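Local coordinates for microcin B17-processing protein McbD (Escherichia coli str. K-12 substr. MG1655, PDB 6GRH) that is required to process the inactive microcin B17 precursor peptide into the active antibiotic, as a YcaO-family protein assembled with McbB, at residues E[39-44]-E[59-64]; E[125-130]-E[134-139]; E[341-346]-E[352-357]. The protein carries 1 engineered substitution. One frame throughout, in Å; residues are numbered along the deposited sequence.

Contact 1: E[39-44]-E[59-64]; sequences TPASAA and FERRHF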
loop_
_atom_site.group_PDB
_atom_site.type_symbol
_atom_site.label_atom_id
_atom_site.label_comp_id
_atom_site.label_asym_id
_atom_site.label_seq_id
_atom_site.Cartn_x
_atom_site.Cartn_y
_atom_site.Cartn_z
ATOM N N THR E 39 26.698 -2.868 -28.401
ATOM C CA THR E 39 25.407 -2.411 -28.922
ATOM C C THR E 39 24.309 -3.071 -28.051
ATOM O O THR E 39 24.554 -4.102 -27.448
ATOM C CB THR E 39 25.204 -2.791 -30.389
ATOM O OG1 THR E 39 25.294 -4.208 -30.515
ATOM C CG2 THR E 39 26.248 -2.127 -31.284
ATOM N N PRO E 40 23.119 -2.467 -27.967
ATOM C CA PRO E 40 22.094 -2.992 -27.044
ATOM C C PRO E 40 21.773 -4.484 -27.274
ATOM O O PRO E 40 21.727 -4.939 -28.406
ATOM C CB PRO E 40 20.867 -2.138 -27.356
ATOM C CG PRO E 40 21.391 -0.909 -27.973
ATOM C CD PRO E 40 22.690 -1.226 -28.632
ATOM N N ALA E 41 21.604 -5.235 -26.210
ATOM C CA ALA E 41 21.346 -6.660 -26.300
ATOM C C ALA E 41 19.867 -6.918 -26.088
ATOM O O ALA E 41 19.273 -6.393 -25.132
ATOM C CB ALA E 41 22.157 -7.373 -25.236
ATOM N N SER E 42 19.253 -7.741 -26.935
ATOM C CA SER E 42 17.833 -8.007 -26.774
ATOM C C SER E 42 17.434 -9.432 -27.142
ATOM O O SER E 42 18.196 -10.151 -27.760
ATOM C CB SER E 42 17.051 -7.030 -27.633
ATOM O OG SER E 42 17.339 -7.265 -28.990
ATOM N N ALA E 43 16.227 -9.793 -26.744
ATOM C CA ALA E 43 15.629 -11.074 -27.059
ATOM C C ALA E 43 14.138 -10.902 -27.052
ATOM O O ALA E 43 13.585 -10.045 -26.343
ATOM C CB ALA E 43 16.026 -12.128 -26.053
ATOM N N ALA E 44 13.477 -11.774 -27.789
ATOM C CA ALA E 44 12.048 -11.766 -27.847
ATOM C C ALA E 44 11.525 -13.182 -27.785
ATOM O O ALA E 44 12.185 -14.119 -28.244
ATOM C CB ALA E 44 11.584 -11.063 -29.112
ATOM N N PHE E 59 25.535 -10.816 -21.472
ATOM C CA PHE E 59 26.725 -11.470 -20.929
ATOM C C PHE E 59 27.643 -11.955 -22.067
ATOM O O PHE E 59 28.864 -11.784 -21.995
ATOM C CB PHE E 59 26.385 -12.664 -20.051
ATOM C CG PHE E 59 26.260 -12.356 -18.589
ATOM C CD1 PHE E 59 27.359 -12.522 -17.742
ATOM C CD2 PHE E 59 25.036 -11.995 -18.026
ATOM C CE1 PHE E 59 27.252 -12.276 -16.370
ATOM C CE2 PHE E 59 24.911 -11.751 -16.650
ATOM C CZ PHE E 59 26.015 -11.907 -15.815
ATOM N N GLU E 60 27.039 -12.547 -23.096
ATOM C CA GLU E 60 27.794 -13.062 -24.245
ATOM C C GLU E 60 28.583 -11.952 -24.951
ATOM O O GLU E 60 29.779 -12.051 -25.111
ATOM C CB GLU E 60 26.856 -13.705 -25.267
ATOM C CG GLU E 60 27.580 -14.264 -26.477
ATOM C CD GLU E 60 26.671 -14.422 -27.686
ATOM O OE1 GLU E 60 25.585 -14.994 -27.506
ATOM O OE2 GLU E 60 27.061 -13.979 -28.803
ATOM N N ARG E 61 27.879 -10.923 -25.385
ATOM C CA ARG E 61 28.486 -9.825 -26.121
ATOM C C ARG E 61 29.485 -9.039 -25.305
ATOM O O ARG E 61 30.544 -8.651 -25.826
ATOM C CB ARG E 61 27.409 -8.914 -26.714
ATOM C CG ARG E 61 26.558 -9.691 -27.716
ATOM C CD ARG E 61 26.345 -8.966 -29.027
ATOM N NE ARG E 61 25.495 -7.827 -28.784
ATOM C CZ ARG E 61 24.217 -7.716 -29.134
ATOM N NH1 ARG E 61 23.568 -8.676 -29.797
ATOM N NH2 ARG E 61 23.592 -6.593 -28.845
ATOM N N ARG E 62 29.191 -8.830 -24.029
ATOM C CA ARG E 62 30.152 -8.176 -23.162
ATOM C C ARG E 62 31.448 -8.982 -23.053
ATOM O O ARG E 62 32.552 -8.416 -23.083
ATOM C CB ARG E 62 29.581 -7.904 -21.774
ATOM C CG ARG E 62 30.554 -7.124 -20.900
ATOM C CD ARG E 62 29.943 -6.811 -19.541
ATOM N NE ARG E 62 29.656 -8.011 -18.738
ATOM C CZ ARG E 62 29.325 -7.987 -17.443
ATOM N NH1 ARG E 62 29.214 -6.843 -16.747
ATOM N NH2 ARG E 62 29.134 -9.109 -16.817
ATOM N N HIS E 63 31.322 -10.295 -22.948
ATOM C CA HIS E 63 32.503 -11.131 -22.847
ATOM C C HIS E 63 33.439 -11.023 -24.084
ATOM O O HIS E 63 34.642 -10.742 -23.961
ATOM C CB HIS E 63 32.113 -12.589 -22.648
ATOM C CG HIS E 63 33.293 -13.492 -22.509
ATOM N ND1 HIS E 63 34.026 -13.581 -21.344
ATOM C CD2 HIS E 63 33.862 -14.353 -23.386
ATOM C CE1 HIS E 63 34.987 -14.476 -21.507
ATOM N NE2 HIS E 63 34.910 -14.960 -22.737
ATOM N N PHE E 64 32.859 -11.264 -25.253
ATOM C CA PHE E 64 33.619 -11.329 -26.512
ATOM C C PHE E 64 34.087 -9.953 -26.979
ATOM O O PHE E 64 35.212 -9.834 -27.482
ATOM C CB PHE E 64 32.832 -12.085 -27.587
ATOM C CG PHE E 64 32.708 -13.545 -27.291
ATOM C CD1 PHE E 64 33.792 -14.394 -27.511
ATOM C CD2 PHE E 64 31.536 -14.088 -26.777
ATOM C CE1 PHE E 64 33.694 -15.751 -27.235
ATOM C CE2 PHE E 64 31.443 -15.443 -26.495
ATOM C CZ PHE E 64 32.528 -16.269 -26.713
HETATM O O HOH W 1 20.730 -8.055 -29.451
#
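Arg-61 reaches from helix 47-66 to the backbone of Thr-39 and Pro-40, where the chain runs into strand 41-45. Its CB points at that strand. CG stands anti to the carbonyl carbon (chi1 -63°), and bends at the next two torsions swing the chain over to the strand's start. NE passes 4.0 Å from Thr-39 OG1, the two side chains crossing at about a right angle. The tip does the gripping: NH2 gives a nearly straight hydrogen bond to Thr-39 O (3.0 Å, 164° at the hydrogen). That oxygen lies in the guanidinium plane, whereas the nitrogen sits above the carbonyl plane. Pro-40 O lies closer still to NH2, but so close and at so bent an angle that this weak bond is doubtful. Ala-41 CB lies over one face of the group, near its NH2 end, at 4.0 Å from that nitrogen. NH1 donates to a water at 2.9 Å, and this water accepts from Ser-42 N at 2.9 Å, extending the grip along the strand. NH1 is also in a salt bridge with Glu-57, one helical turn back, which helps fix the guanidinium. Through the Thr-39 carbonyl and the water, one arginine ties the outermost strand of a four-stranded antiparallel sheet to the helix that follows it.

Contact 2: E[125-130]-E[134-139]; sequences PAVIIA and ITAADD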
loop_
_atom_site.group_PDB
_atom_site.type_symbol
_atom_site.label_atom_id
_atom_site.label_comp_id
_atom_site.label_asym_id
_atom_site.label_seq_id
_atom_site.Cartn_x
_atom_site.Cartn_y
_atom_site.Cartn_z
ATOM N N PRO E 125 44.038 -19.412 -31.746
ATOM C CA PRO E 125 44.381 -17.994 -31.786
ATOM C C PRO E 125 43.300 -17.107 -31.223
ATOM O O PRO E 125 42.140 -17.208 -31.623
ATOM C CB PRO E 125 44.575 -17.719 -33.277
ATOM C CG PRO E 125 45.039 -19.018 -33.810
ATOM C CD PRO E 125 44.191 -20.024 -33.085
ATOM N N ALA E 126 43.709 -16.234 -30.308
ATOM C CA ALA E 126 42.815 -15.286 -29.670
ATOM C C ALA E 126 42.205 -14.295 -30.661
ATOM O O ALA E 126 41.057 -13.839 -30.456
ATOM C CB ALA E 126 43.557 -14.532 -28.575
ATOM N N VAL E 127 42.943 -13.981 -31.732
ATOM C CA VAL E 127 42.479 -13.023 -32.740
ATOM C C VAL E 127 41.128 -13.414 -33.390
ATOM O O VAL E 127 40.373 -12.554 -33.849
ATOM C CB VAL E 127 43.552 -12.800 -33.814
ATOM C CG1 VAL E 127 43.665 -14.008 -34.751
ATOM C CG2 VAL E 127 43.297 -11.505 -34.581
ATOM N N ILE E 128 40.839 -14.710 -33.429
ATOM C CA ILE E 128 39.567 -15.194 -33.964
ATOM C C ILE E 128 38.373 -14.925 -33.012
ATOM O O ILE E 128 37.249 -14.745 -33.469
ATOM C CB ILE E 128 39.666 -16.696 -34.329
ATOM C CG1 ILE E 128 40.792 -16.886 -35.353
ATOM C CG2 ILE E 128 38.351 -17.211 -34.912
ATOM C CD1 ILE E 128 41.214 -18.320 -35.542
ATOM N N ILE E 129 38.646 -14.876 -31.712
ATOM C CA ILE E 129 37.619 -14.871 -30.675
ATOM C C ILE E 129 37.292 -13.496 -30.102
ATOM O O ILE E 129 36.126 -13.176 -29.889
ATOM C CB ILE E 129 38.035 -15.841 -29.556
ATOM C CG1 ILE E 129 37.329 -17.166 -29.809
ATOM C CG2 ILE E 129 37.679 -15.296 -28.184
ATOM C CD1 ILE E 129 38.218 -18.382 -29.735
ATOM N N ALA E 130 38.319 -12.689 -29.864
ATOM C CA ALA E 130 38.148 -11.369 -29.262
ATOM C C ALA E 130 37.636 -10.355 -30.308
ATOM O O ALA E 130 38.215 -10.247 -31.373
ATOM C CB ALA E 130 39.485 -10.922 -28.692
ATOM N N ILE E 134 42.254 -4.480 -29.311
ATOM C CA ILE E 134 43.376 -4.409 -28.386
ATOM C C ILE E 134 43.905 -5.784 -27.985
ATOM O O ILE E 134 45.113 -5.988 -27.895
ATOM C CB ILE E 134 42.958 -3.591 -27.129
ATOM C CG1 ILE E 134 42.679 -2.136 -27.559
ATOM C CG2 ILE E 134 44.053 -3.635 -26.063
ATOM C CD1 ILE E 134 41.872 -1.300 -26.597
ATOM N N THR E 135 42.994 -6.715 -27.727
ATOM C CA THR E 135 43.333 -8.018 -27.167
ATOM C C THR E 135 44.431 -8.723 -27.966
ATOM O O THR E 135 45.422 -9.154 -27.388
ATOM C CB THR E 135 42.074 -8.883 -27.065
ATOM O OG1 THR E 135 41.130 -8.198 -26.236
ATOM C CG2 THR E 135 42.387 -10.220 -26.462
ATOM N N ALA E 136 44.271 -8.788 -29.288
ATOM C CA ALA E 136 45.232 -9.456 -30.157
ATOM C C ALA E 136 45.627 -8.552 -31.315
ATOM O O ALA E 136 45.764 -9.008 -32.452
ATOM C CB ALA E 136 44.637 -10.783 -30.660
ATOM N N ALA E 137 45.847 -7.272 -30.995
ATOM C CA ALA E 137 46.241 -6.238 -31.958
ATOM C C ALA E 137 47.344 -6.658 -32.945
ATOM O O ALA E 137 47.224 -6.402 -34.136
ATOM C CB ALA E 137 46.692 -4.978 -31.223
ATOM N N ASP E 138 48.403 -7.289 -32.440
ATOM C CA ASP E 138 49.577 -7.659 -33.261
ATOM C C ASP E 138 49.316 -8.849 -34.219
ATOM O O ASP E 138 50.136 -9.122 -35.103
ATOM C CB ASP E 138 50.789 -7.966 -32.371
ATOM C CG ASP E 138 51.244 -6.752 -31.566
ATOM O OD1 ASP E 138 51.636 -5.746 -32.178
ATOM O OD2 ASP E 138 51.173 -6.792 -30.319
ATOM N N ASP E 139 48.179 -9.535 -34.033
ATOM C CA ASP E 139 47.740 -10.637 -34.889
ATOM C C ASP E 139 46.696 -10.212 -35.931
ATOM O O ASP E 139 46.297 -11.027 -36.759
ATOM C CB ASP E 139 47.145 -11.752 -34.020
ATOM C CG ASP E 139 48.094 -12.225 -32.914
ATOM O OD1 ASP E 139 49.321 -11.967 -32.998
ATOM O OD2 ASP E 139 47.599 -12.850 -31.946
HETATM O O HOH W 2 45.693 -14.680 -31.945
#
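Val-127 and Ala-136 form the middle of this buried contact, the methyl of Ala-136 lying 3.7 Å from Val-127 CA and 3.9 Å from its CB. Ala-126 adds its own methyl, 4.4 Å from Ala-136 CB. Beside this pair, Val-127 CB meets Asp-139 CB at 3.7 Å. With CG2 anti to the backbone N of Val-127, that methyl reaches the Asp-139 main chain, 3.7 Å from its O. Ala-130 CB packs against Thr-135, at 3.7 Å from both CB and CG2. No direct hydrogen bond joins the segments; one water does so instead, accepting from Val-127 N and donating to Asp-139 OD2 at 2.6 Å. Further out, Asp-139 is held by His-106 at OD1 and by the backbone N of Lys-109 at OD2, so its carboxylate is fixed from the neighbouring strand 108-115 and the residues before it. Thr-135 OG1 bonds to Asp-132 in the short link between the segments and to Lys-206 of a neighbouring McbB chain. Within 125-130, Ala-126 O accepts from both Ile-129 N and Ala-130 N, keeping the backbone curled. The result is a compact, alanine-rich chain reversal, closed by aliphatic packing and a bridging water, in the long connection between strands 121-125 and 151-154.

Contact 3: E[341-346]-E[352-357]; sequences YYARER and VWYTKI. With EDO (1,2-ethanediol), chain N; EDO (1,2-ethanediol), chain Q.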
loop_
_atom_site.group_PDB
_atom_site.type_symbol
_atom_site.label_atom_id
_atom_site.label_comp_id
_atom_site.label_asym_id
_atom_site.label_seq_id
_atom_site.Cartn_x
_atom_site.Cartn_y
_atom_site.Cartn_z
ATOM N N TYR E 341 36.151 -22.918 -27.837
ATOM C CA TYR E 341 36.651 -21.942 -26.892
ATOM C C TYR E 341 35.695 -21.914 -25.734
ATOM O O TYR E 341 34.463 -21.966 -25.930
ATOM C CB TYR E 341 36.714 -20.537 -27.491
ATOM C CG TYR E 341 36.789 -19.464 -26.445
ATOM C CD1 TYR E 341 37.982 -19.176 -25.810
ATOM C CD2 TYR E 341 35.662 -18.744 -26.086
ATOM C CE1 TYR E 341 38.067 -18.182 -24.854
ATOM C CE2 TYR E 341 35.708 -17.763 -25.096
ATOM C CZ TYR E 341 36.912 -17.475 -24.484
ATOM O OH TYR E 341 36.958 -16.501 -23.508
ATOM N N TYR E 342 36.236 -21.790 -24.528
ATOM C CA TYR E 342 35.375 -21.718 -23.341
ATOM C C TYR E 342 35.967 -20.810 -22.292
ATOM O O TYR E 342 37.194 -20.624 -22.216
ATOM C CB TYR E 342 35.098 -23.129 -22.779
ATOM C CG TYR E 342 36.299 -23.759 -22.150
ATOM C CD1 TYR E 342 37.221 -24.442 -22.915
ATOM C CD2 TYR E 342 36.536 -23.622 -20.785
ATOM C CE1 TYR E 342 38.362 -24.985 -22.337
ATOM C CE2 TYR E 342 37.661 -24.159 -20.196
ATOM C CZ TYR E 342 38.581 -24.816 -20.963
ATOM O OH TYR E 342 39.707 -25.348 -20.361
ATOM N N ALA E 343 35.069 -20.192 -21.529
ATOM C CA ALA E 343 35.412 -19.416 -20.341
ATOM C C ALA E 343 34.259 -19.613 -19.345
ATOM O O ALA E 343 33.123 -19.980 -19.731
ATOM C CB ALA E 343 35.574 -17.960 -20.667
ATOM N N ARG E 344 34.570 -19.460 -18.071
ATOM C CA ARG E 344 33.566 -19.582 -17.031
ATOM C C ARG E 344 33.857 -18.683 -15.843
ATOM O O ARG E 344 35.011 -18.333 -15.561
ATOM C CB ARG E 344 33.343 -21.031 -16.623
ATOM C CG ARG E 344 34.421 -21.660 -15.756
ATOM C CD ARG E 344 35.791 -21.562 -16.376
ATOM N NE ARG E 344 36.738 -22.516 -15.810
ATOM C CZ ARG E 344 38.018 -22.614 -16.176
ATOM N NH1 ARG E 344 38.528 -21.777 -17.077
ATOM N NH2 ARG E 344 38.803 -23.552 -15.623
ATOM N N GLU E 345 32.775 -18.310 -15.157
ATOM C CA GLU E 345 32.829 -17.371 -14.026
ATOM C C GLU E 345 31.810 -17.785 -12.962
ATOM O O GLU E 345 30.652 -18.087 -13.278
ATOM C CB GLU E 345 32.517 -15.934 -14.510
ATOM C CG GLU E 345 33.550 -15.403 -15.488
ATOM C CD GLU E 345 33.252 -14.029 -16.068
ATOM O OE1 GLU E 345 32.049 -13.619 -16.155
ATOM O OE2 GLU E 345 34.253 -13.372 -16.453
ATOM N N ARG E 346 32.249 -17.815 -11.719
ATOM C CA ARG E 346 31.377 -18.064 -10.607
ATOM C C ARG E 346 30.365 -16.937 -10.385
ATOM O O ARG E 346 30.723 -15.745 -10.321
ATOM C CB ARG E 346 32.189 -18.315 -9.360
ATOM C CG ARG E 346 31.404 -18.959 -8.255
ATOM C CD ARG E 346 32.270 -19.288 -7.051
ATOM N NE ARG E 346 31.442 -19.757 -5.951
ATOM C CZ ARG E 346 31.885 -20.099 -4.743
ATOM N NH1 ARG E 346 33.167 -19.995 -4.415
ATOM N NH2 ARG E 346 31.012 -20.530 -3.833
ATOM N N VAL E 352 28.611 -19.681 -14.758
ATOM C CA VAL E 352 28.104 -19.322 -16.081
ATOM C C VAL E 352 29.243 -19.558 -17.077
ATOM O O VAL E 352 30.421 -19.460 -16.703
ATOM C CB VAL E 352 27.550 -17.897 -16.139
ATOM C CG1 VAL E 352 26.405 -17.727 -15.120
ATOM C CG2 VAL E 352 28.637 -16.798 -15.954
ATOM N N TRP E 353 28.860 -19.846 -18.331
ATOM C CA TRP E 353 29.735 -20.371 -19.380
ATOM C C TRP E 353 29.639 -19.519 -20.625
ATOM O O TRP E 353 28.527 -19.140 -21.046
ATOM C CB TRP E 353 29.328 -21.791 -19.714
ATOM C CG TRP E 353 29.593 -22.674 -18.554
ATOM C CD1 TRP E 353 28.759 -22.925 -17.508
ATOM C CD2 TRP E 353 30.810 -23.348 -18.274
ATOM N NE1 TRP E 353 29.382 -23.732 -16.601
ATOM C CE2 TRP E 353 30.649 -23.997 -17.040
ATOM C CE3 TRP E 353 32.037 -23.463 -18.951
ATOM C CZ2 TRP E 353 31.650 -24.782 -16.477
ATOM C CZ3 TRP E 353 33.043 -24.243 -18.380
ATOM C CH2 TRP E 353 32.832 -24.903 -17.168
ATOM N N TYR E 354 30.793 -19.213 -21.199
ATOM C CA TYR E 354 30.888 -18.559 -22.498
ATOM C C TYR E 354 31.584 -19.557 -23.402
ATOM O O TYR E 354 32.601 -20.162 -22.990
ATOM C CB TYR E 354 31.724 -17.287 -22.417
ATOM C CG TYR E 354 31.376 -16.380 -21.274
ATOM C CD1 TYR E 354 31.923 -16.577 -20.014
ATOM C CD2 TYR E 354 30.513 -15.302 -21.452
ATOM C CE1 TYR E 354 31.607 -15.721 -18.944
ATOM C CE2 TYR E 354 30.183 -14.451 -20.406
ATOM C CZ TYR E 354 30.742 -14.648 -19.161
ATOM O OH TYR E 354 30.427 -13.791 -18.127
ATOM N N THR E 355 31.043 -19.765 -24.596
ATOM C CA THR E 355 31.654 -20.696 -25.539
ATOM C C THR E 355 31.617 -20.118 -26.939
ATOM O O THR E 355 30.713 -19.348 -27.270
ATOM C CB THR E 355 30.926 -22.060 -25.595
ATOM O OG1 THR E 355 29.525 -21.835 -25.730
ATOM C CG2 THR E 355 31.194 -22.885 -24.352
ATOM N N LYS E 356 32.573 -20.539 -27.766
ATOM C CA LYS E 356 32.517 -20.299 -29.210
ATOM C C LYS E 356 33.060 -21.522 -29.932
ATOM O O LYS E 356 34.161 -22.005 -29.627
ATOM C CB LYS E 356 33.314 -19.057 -29.617
ATOM C CG LYS E 356 33.213 -18.671 -31.109
ATOM C CD LYS E 356 34.211 -17.572 -31.419
ATOM C CE LYS E 356 34.312 -17.161 -32.888
ATOM N NZ LYS E 356 33.158 -16.321 -33.295
ATOM N N ILE E 357 32.257 -22.030 -30.858
ATOM C CA ILE E 357 32.658 -23.117 -31.704
ATOM C C ILE E 357 33.270 -22.542 -32.964
ATOM O O ILE E 357 32.634 -21.735 -33.646
ATOM C CB ILE E 357 31.496 -24.096 -31.981
ATOM C CG1 ILE E 357 31.178 -24.808 -30.667
ATOM C CG2 ILE E 357 31.910 -25.090 -33.062
ATOM C CD1 ILE E 357 30.122 -25.864 -30.720
HETATM C C1 EDO N . 42.185 -21.942 -17.210
HETATM O O1 EDO N . 41.819 -21.739 -15.842
HETATM C C2 EDO N . 41.759 -23.309 -17.743
HETATM O O2 EDO N . 41.402 -24.212 -16.691
HETATM C C1 EDO Q . 26.650 -24.935 -12.566
HETATM O O1 EDO Q . 26.376 -23.645 -13.124
HETATM C C2 EDO Q . 27.911 -25.506 -13.211
HETATM O O2 EDO Q . 28.019 -25.121 -14.587
#
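Strands 339-347 and 350-358 make a beta hairpin, and here their segments run antiparallel at 173° with axes 4.6 Å apart. The hydrogen-bonded pairs are Tyr-341 with Lys-356, Ala-343 with Tyr-354 and Glu-345 with Val-352, each joined by two backbone bonds; Tyr-354 N to Ala-343 O is nearly straight at 175°. Thr-355 CA and Tyr-342 CA add CA-H...O contacts in between. On the face bearing Arg-344 and Trp-353, the arginine CB sits over the indole in a CH-pi contact, 3.6 Å from the six-membered ring centroid. CG, placed between the backbone N and the carbonyl carbon (chi1 75°), runs out over the CZ3-CH2 rim, 3.9 Å from CZ3. Beyond it the guanidinium leaves the indole, NH2 donating to an ethanediol and NE to Thr-31 O of a neighbouring McbB chain. Trp-353 NE1 donates to O2 of a second ethanediol at 2.8 Å; both probably come from the crystallisation liquor. On the other face Tyr-354 OH donates to Glu-345 OE1 at 2.6 Å, arriving from above the carboxylate plane, which stands almost perpendicular to the phenol ring. The same oxygen forms a salt bridge with Arg-199 of a neighbouring McbB chain, a charge that would favour an ionised carboxylate. Cross-strand contacts of aromatic with charged side chains thus lie on both faces of a regular antiparallel hairpin that meets McbB.

The touching residues of contacts 2 and 3 are all buried, whereas contact 1 is only partly so. Their chemistry follows their place: contact 3 is regular strand pairing with aromatic and charged side chains, contact 2 is mostly aliphatic packing in a loop, and contact 1 rests on one arginine joining a helix to the backbone leading into a strand. The helix of contact 1 packs on the hairpin of contact 3, where His-63 NE2 and Tyr-341 OH lie 2.7 Å apart, a probable hydrogen bond, and His-63 stacks on Tyr-354. Ile-129 of contact 2 touches the same helix, its O 3.5 Å from Phe-64 CD1. Contacts 1 and 2 have centres about 20 Å apart.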